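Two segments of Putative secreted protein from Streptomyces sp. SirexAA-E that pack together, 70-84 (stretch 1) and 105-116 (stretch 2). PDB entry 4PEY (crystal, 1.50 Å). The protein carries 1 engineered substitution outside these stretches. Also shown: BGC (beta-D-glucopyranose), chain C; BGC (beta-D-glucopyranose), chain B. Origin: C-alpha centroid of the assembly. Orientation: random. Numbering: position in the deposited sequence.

Stretch 1, residues 70-84: QIGFYTSIAGLGLNP
Stretch 2, residues 105-116: TQNFWRSAENLA

Two parallel strands, strand 75-79 and a strand covering roughly 110-113, run side by side with their axes 4.7 Å apart and only 3° between their directions. Ser76 pairs with Ser111 (CA to CA 4.6 Å), Ile77 with Ala112 (5.0 Å) and Ala78 with Glu113 (4.7 Å). The backbone ladder alternates as parallel pairing requires: Ser111 N donates to Thr75 O (3.2 Å), Ile77 N to Ser111 O (2.9 Å), Glu113 N to Ile77 O (3.0 Å) and Gly79 N to Glu113 O (3.1 Å). The contact buries 958 Å² in all, and its largest shares belong to Asn114, beyond this ladder, and Arg110, just before the ladder's first bond, at Ser111.

Asn114 covers the most surface. Its backbone takes a left-handed conformation (phi/psi 64/44), one that asparagine tolerates well, and chi1 is t (-161°) with chi2 at 30°. The end of the side chain thus comes nearer to stretch 1, where Asn114 ND2 donates to Gly79 O (3.1 Å) and to Gly81 O (2.8 Å), spending both amide hydrogens on the strand's last residue and the loop beyond it. A water extends this link, donating to Asn114 O and Asn83 O and accepting from Gly81 N. Gly79 fits because a CB there would lie 2.3 Å from Asn114 O. Leu115 (m, t) brings Leu115 CD1 to 4.1 Å from Ile77 CG1; Ile77 (t, t) also sets Ile77 CG2 4.0 Å from Ala112 CB, on the same face of the sheet.

Arg110 anchors the other end, with chi1 to chi4 at 63°, -157°, 73° and -168°. Arg110 NH1 donates to Ile71 O (2.9 Å), while Arg110 NE and Arg110 NH2 donate to Phe108 O (2.9 and 3.0 Å), so the buried guanidinium grips both stretches. It also lies over one face of the Phe73 ring, Arg110 CZ being 4.5 Å from the ring centroid and 10° off the normal: a cation-pi contact. Phe73 (chi1 m, chi2 93°) points its CB away overall, yet its ring reaches back, its edge meeting stretch 2 with Phe73 CZ 3.0 Å from Gln106 O.

A type II turn from Gly72 to Thr75 leads into the first strand, with Phe73 at -63/149 and Tyr74 at 50/41. Tyr74 N makes a weak hydrogen bond to Trp109 O (2.8 Å). Trp109, itself left-handed at 56/63, has chi1 m and chi2 -55°; Tyr74 is m with chi2 -72°. Their planes are within 4° of parallel but slid apart, with Tyr74 CZ 3.9 Å from Trp109 CE3.

On the opposite face from Ile77, the small Ser76 and Ser111, both p, allow Ser76 CB within 3.1 Å of Ser111 OG.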

# COMPACT_ATOMS: atom_id res chain seq x y z
N GLN A 70 -17.99 11.07 1.73
CA GLN A 70 -17.12 10.74 2.84
C GLN A 70 -16.84 9.25 2.78
O GLN A 70 -17.77 8.44 2.65
CB GLN A 70 -17.76 11.11 4.18
CG GLN A 70 -17.93 12.62 4.38
CD GLN A 70 -18.50 12.95 5.75
OE1 GLN A 70 -17.78 12.97 6.75
NE2 GLN A 70 -19.80 13.22 5.79
N ILE A 71 -15.56 8.90 2.88
CA ILE A 71 -15.11 7.53 2.69
C ILE A 71 -14.70 6.90 4.02
O ILE A 71 -13.73 7.35 4.65
CB ILE A 71 -13.94 7.49 1.69
CG1 ILE A 71 -14.29 8.27 0.41
CG2 ILE A 71 -13.54 6.05 1.39
CD1 ILE A 71 -15.55 7.79 -0.31
N GLY A 72 -15.44 5.88 4.45
CA GLY A 72 -15.12 5.14 5.66
C GLY A 72 -14.25 3.93 5.41
O GLY A 72 -13.63 3.81 4.35
N PHE A 73 -14.20 3.02 6.38
CA PHE A 73 -13.43 1.79 6.24
C PHE A 73 -13.95 0.92 5.10
O PHE A 73 -15.15 0.92 4.82
CB PHE A 73 -13.44 0.98 7.54
CG PHE A 73 -12.57 1.55 8.62
CD1 PHE A 73 -13.09 2.42 9.58
CD2 PHE A 73 -11.21 1.23 8.67
CE1 PHE A 73 -12.28 2.95 10.57
CE2 PHE A 73 -10.40 1.76 9.66
CZ PHE A 73 -10.93 2.62 10.61
N TYR A 74 -13.04 0.18 4.46
CA TYR A 74 -13.36 -0.82 3.44
C TYR A 74 -14.31 -0.29 2.37
O TYR A 74 -15.22 -0.98 1.92
CB TYR A 74 -13.97 -2.07 4.08
CG TYR A 74 -13.16 -2.64 5.23
CD1 TYR A 74 -11.95 -3.29 5.00
CD2 TYR A 74 -13.62 -2.52 6.53
CE1 TYR A 74 -11.21 -3.81 6.06
CE2 TYR A 74 -12.88 -3.03 7.60
CZ TYR A 74 -11.69 -3.68 7.35
OH TYR A 74 -10.98 -4.18 8.42
N THR A 75 -14.05 0.94 1.95
CA THR A 75 -14.82 1.58 0.90
C THR A 75 -13.86 2.06 -0.18
O THR A 75 -12.93 2.80 0.11
CB THR A 75 -15.65 2.76 1.45
OG1 THR A 75 -16.52 2.29 2.49
CG2 THR A 75 -16.49 3.37 0.36
N SER A 76 -14.07 1.61 -1.42
CA SER A 76 -13.35 2.16 -2.56
C SER A 76 -14.29 3.08 -3.32
O SER A 76 -15.50 2.85 -3.37
CB SER A 76 -12.83 1.06 -3.49
OG SER A 76 -13.89 0.27 -4.01
N ILE A 77 -13.74 4.14 -3.90
CA ILE A 77 -14.54 5.00 -4.77
C ILE A 77 -13.74 5.27 -6.03
O ILE A 77 -12.53 5.48 -5.98
CB ILE A 77 -14.96 6.32 -4.07
CG1 ILE A 77 -15.92 7.12 -4.96
CG2 ILE A 77 -13.75 7.15 -3.65
CD1 ILE A 77 -16.63 8.23 -4.21
N ALA A 78 -14.41 5.21 -7.18
CA ALA A 78 -13.71 5.40 -8.44
C ALA A 78 -14.64 5.84 -9.56
O ALA A 78 -15.85 5.59 -9.52
CB ALA A 78 -12.99 4.10 -8.85
N GLY A 79 -14.05 6.48 -10.56
CA GLY A 79 -14.73 6.78 -11.80
C GLY A 79 -14.54 5.66 -12.82
O GLY A 79 -13.62 4.85 -12.70
N LEU A 80 -15.41 5.64 -13.82
CA LEU A 80 -15.42 4.58 -14.82
C LEU A 80 -15.11 5.10 -16.22
O LEU A 80 -15.43 4.46 -17.21
CB LEU A 80 -16.78 3.88 -14.81
CG LEU A 80 -17.11 3.03 -13.57
CD1 LEU A 80 -18.61 2.67 -13.54
CD2 LEU A 80 -16.25 1.76 -13.53
N GLY A 81 -14.47 6.26 -16.30
CA GLY A 81 -13.99 6.76 -17.58
C GLY A 81 -12.63 6.19 -17.92
O GLY A 81 -11.95 5.61 -17.07
N LEU A 82 -12.22 6.35 -19.17
CA LEU A 82 -10.88 5.97 -19.56
C LEU A 82 -9.87 6.93 -18.94
O LEU A 82 -8.75 6.55 -18.61
CB LEU A 82 -10.75 5.95 -21.09
CG LEU A 82 -9.41 5.45 -21.64
CD1 LEU A 82 -9.12 4.02 -21.19
CD2 LEU A 82 -9.43 5.55 -23.15
N ASN A 83 -10.30 8.18 -18.77
CA ASN A 83 -9.47 9.23 -18.20
C ASN A 83 -10.14 9.86 -16.97
O ASN A 83 -11.37 9.87 -16.86
CB ASN A 83 -9.18 10.29 -19.27
CG ASN A 83 -8.27 9.77 -20.37
OD1 ASN A 83 -8.67 9.64 -21.53
ND2 ASN A 83 -7.03 9.45 -20.01
N PRO A 84 -9.33 10.38 -16.03
CA PRO A 84 -9.92 10.90 -14.78
C PRO A 84 -10.94 12.03 -15.01
O PRO A 84 -11.96 12.07 -14.33
CB PRO A 84 -8.69 11.42 -14.01
CG PRO A 84 -7.53 10.69 -14.59
CD PRO A 84 -7.86 10.43 -16.02
N THR A 105 -4.64 8.33 12.66
CA THR A 105 -3.71 7.20 12.55
C THR A 105 -4.36 5.82 12.48
O THR A 105 -3.64 4.81 12.44
CB THR A 105 -2.68 7.17 13.72
OG1 THR A 105 -3.35 7.00 14.97
CG2 THR A 105 -1.83 8.44 13.73
N GLN A 106 -5.68 5.75 12.46
CA GLN A 106 -6.34 4.47 12.18
C GLN A 106 -7.24 4.56 10.94
O GLN A 106 -8.12 3.72 10.74
CB GLN A 106 -7.10 3.96 13.42
CG GLN A 106 -6.12 3.68 14.56
CD GLN A 106 -6.72 3.08 15.82
OE1 GLN A 106 -7.86 2.61 15.84
NE2 GLN A 106 -5.93 3.09 16.89
N ASN A 107 -7.01 5.57 10.10
CA ASN A 107 -7.79 5.73 8.88
C ASN A 107 -7.22 4.86 7.75
O ASN A 107 -6.52 5.36 6.85
CB ASN A 107 -7.86 7.20 8.46
CG ASN A 107 -8.88 8.00 9.28
OD1 ASN A 107 -9.60 7.43 10.11
ND2 ASN A 107 -8.95 9.32 9.06
N PHE A 108 -7.53 3.57 7.82
CA PHE A 108 -6.98 2.52 6.96
C PHE A 108 -7.97 2.01 5.92
O PHE A 108 -9.17 2.25 6.03
CB PHE A 108 -6.56 1.29 7.77
CG PHE A 108 -5.68 1.56 8.96
CD1 PHE A 108 -4.57 2.40 8.87
CD2 PHE A 108 -5.94 0.93 10.17
CE1 PHE A 108 -3.76 2.61 9.98
CE2 PHE A 108 -5.13 1.13 11.28
CZ PHE A 108 -4.03 1.97 11.19
N TRP A 109 -7.44 1.25 4.95
CA TRP A 109 -8.20 0.34 4.09
C TRP A 109 -9.33 1.04 3.34
O TRP A 109 -10.51 0.72 3.51
CB TRP A 109 -8.76 -0.86 4.90
CG TRP A 109 -7.68 -1.67 5.60
CD1 TRP A 109 -6.57 -2.24 5.03
CD2 TRP A 109 -7.60 -1.98 7.00
NE1 TRP A 109 -5.81 -2.88 5.98
CE2 TRP A 109 -6.43 -2.73 7.21
CE3 TRP A 109 -8.42 -1.70 8.10
CZ2 TRP A 109 -6.03 -3.19 8.47
CZ3 TRP A 109 -8.03 -2.15 9.36
CH2 TRP A 109 -6.85 -2.88 9.53
N ARG A 110 -8.97 1.98 2.48
CA ARG A 110 -9.95 2.64 1.62
C ARG A 110 -9.21 3.17 0.40
O ARG A 110 -7.98 3.15 0.38
CB ARG A 110 -10.68 3.76 2.39
CG ARG A 110 -9.79 4.91 2.87
CD ARG A 110 -10.44 5.64 4.05
NE ARG A 110 -10.37 4.83 5.26
CZ ARG A 110 -11.03 5.08 6.39
NH1 ARG A 110 -11.87 6.12 6.47
NH2 ARG A 110 -10.88 4.27 7.43
N SER A 111 -9.92 3.63 -0.62
CA SER A 111 -9.21 4.08 -1.82
C SER A 111 -10.02 5.02 -2.69
O SER A 111 -11.25 4.98 -2.70
CB SER A 111 -8.78 2.88 -2.67
OG SER A 111 -9.91 2.16 -3.13
N ALA A 112 -9.30 5.86 -3.44
CA ALA A 112 -9.89 6.74 -4.46
C ALA A 112 -9.10 6.61 -5.74
O ALA A 112 -7.87 6.62 -5.71
CB ALA A 112 -9.89 8.20 -4.00
N GLU A 113 -9.80 6.49 -6.87
CA GLU A 113 -9.13 6.34 -8.16
C GLU A 113 -9.94 6.91 -9.33
O GLU A 113 -11.16 6.79 -9.37
CB GLU A 113 -8.82 4.86 -8.42
CG GLU A 113 -8.04 4.55 -9.70
CD GLU A 113 -7.54 3.12 -9.75
OE1 GLU A 113 -8.24 2.21 -9.22
OE2 GLU A 113 -6.45 2.89 -10.31
N ASN A 114 -9.25 7.54 -10.27
CA ASN A 114 -9.83 7.83 -11.59
C ASN A 114 -11.02 8.79 -11.55
O ASN A 114 -12.03 8.58 -12.23
CB ASN A 114 -10.22 6.51 -12.29
CG ASN A 114 -10.40 6.67 -13.79
OD1 ASN A 114 -9.75 7.51 -14.42
ND2 ASN A 114 -11.28 5.86 -14.38
N LEU A 115 -10.87 9.85 -10.76
CA LEU A 115 -11.87 10.91 -10.66
C LEU A 115 -11.21 12.27 -10.78
O LEU A 115 -10.05 12.45 -10.38
CB LEU A 115 -12.61 10.84 -9.32
CG LEU A 115 -13.50 9.63 -9.04
CD1 LEU A 115 -13.77 9.52 -7.55
CD2 LEU A 115 -14.81 9.76 -9.81
N ALA A 116 -11.97 13.24 -11.30
CA ALA A 116 -11.58 14.65 -11.20
C ALA A 116 -12.43 15.32 -10.12
O ALA A 116 -13.65 15.09 -10.05
CB ALA A 116 -11.74 15.36 -12.53
C2 BGC C . -15.96 16.60 7.97
C3 BGC C . -16.84 17.25 6.93
C4 BGC C . -18.23 16.62 6.95
C5 BGC C . -18.80 16.62 8.36
C6 BGC C . -20.12 15.84 8.39
C1 BGC C . -16.64 16.71 9.33
O2 BGC C . -14.69 17.21 8.00
O3 BGC C . -16.26 17.07 5.65
O4 BGC C . -19.09 17.32 6.08
O5 BGC C . -17.89 16.04 9.28
O6 BGC C . -20.66 15.87 9.69
C2 BGC B . 1.16 2.99 13.40
C3 BGC B . 0.04 2.05 12.98
C4 BGC B . -0.90 1.81 14.15
C5 BGC B . -1.42 3.14 14.66
C6 BGC B . -2.39 2.94 15.82
C1 BGC B . 0.63 4.23 14.13
O2 BGC B . 1.90 3.37 12.25
O3 BGC B . 0.58 0.81 12.57
O4 BGC B . -1.97 0.97 13.78
O5 BGC B . -0.32 3.90 15.12
O6 BGC B . -1.68 2.51 16.95
O HOH W 1 -10.73 3.21 -5.56
O HOH W 2 -13.07 8.61 -14.95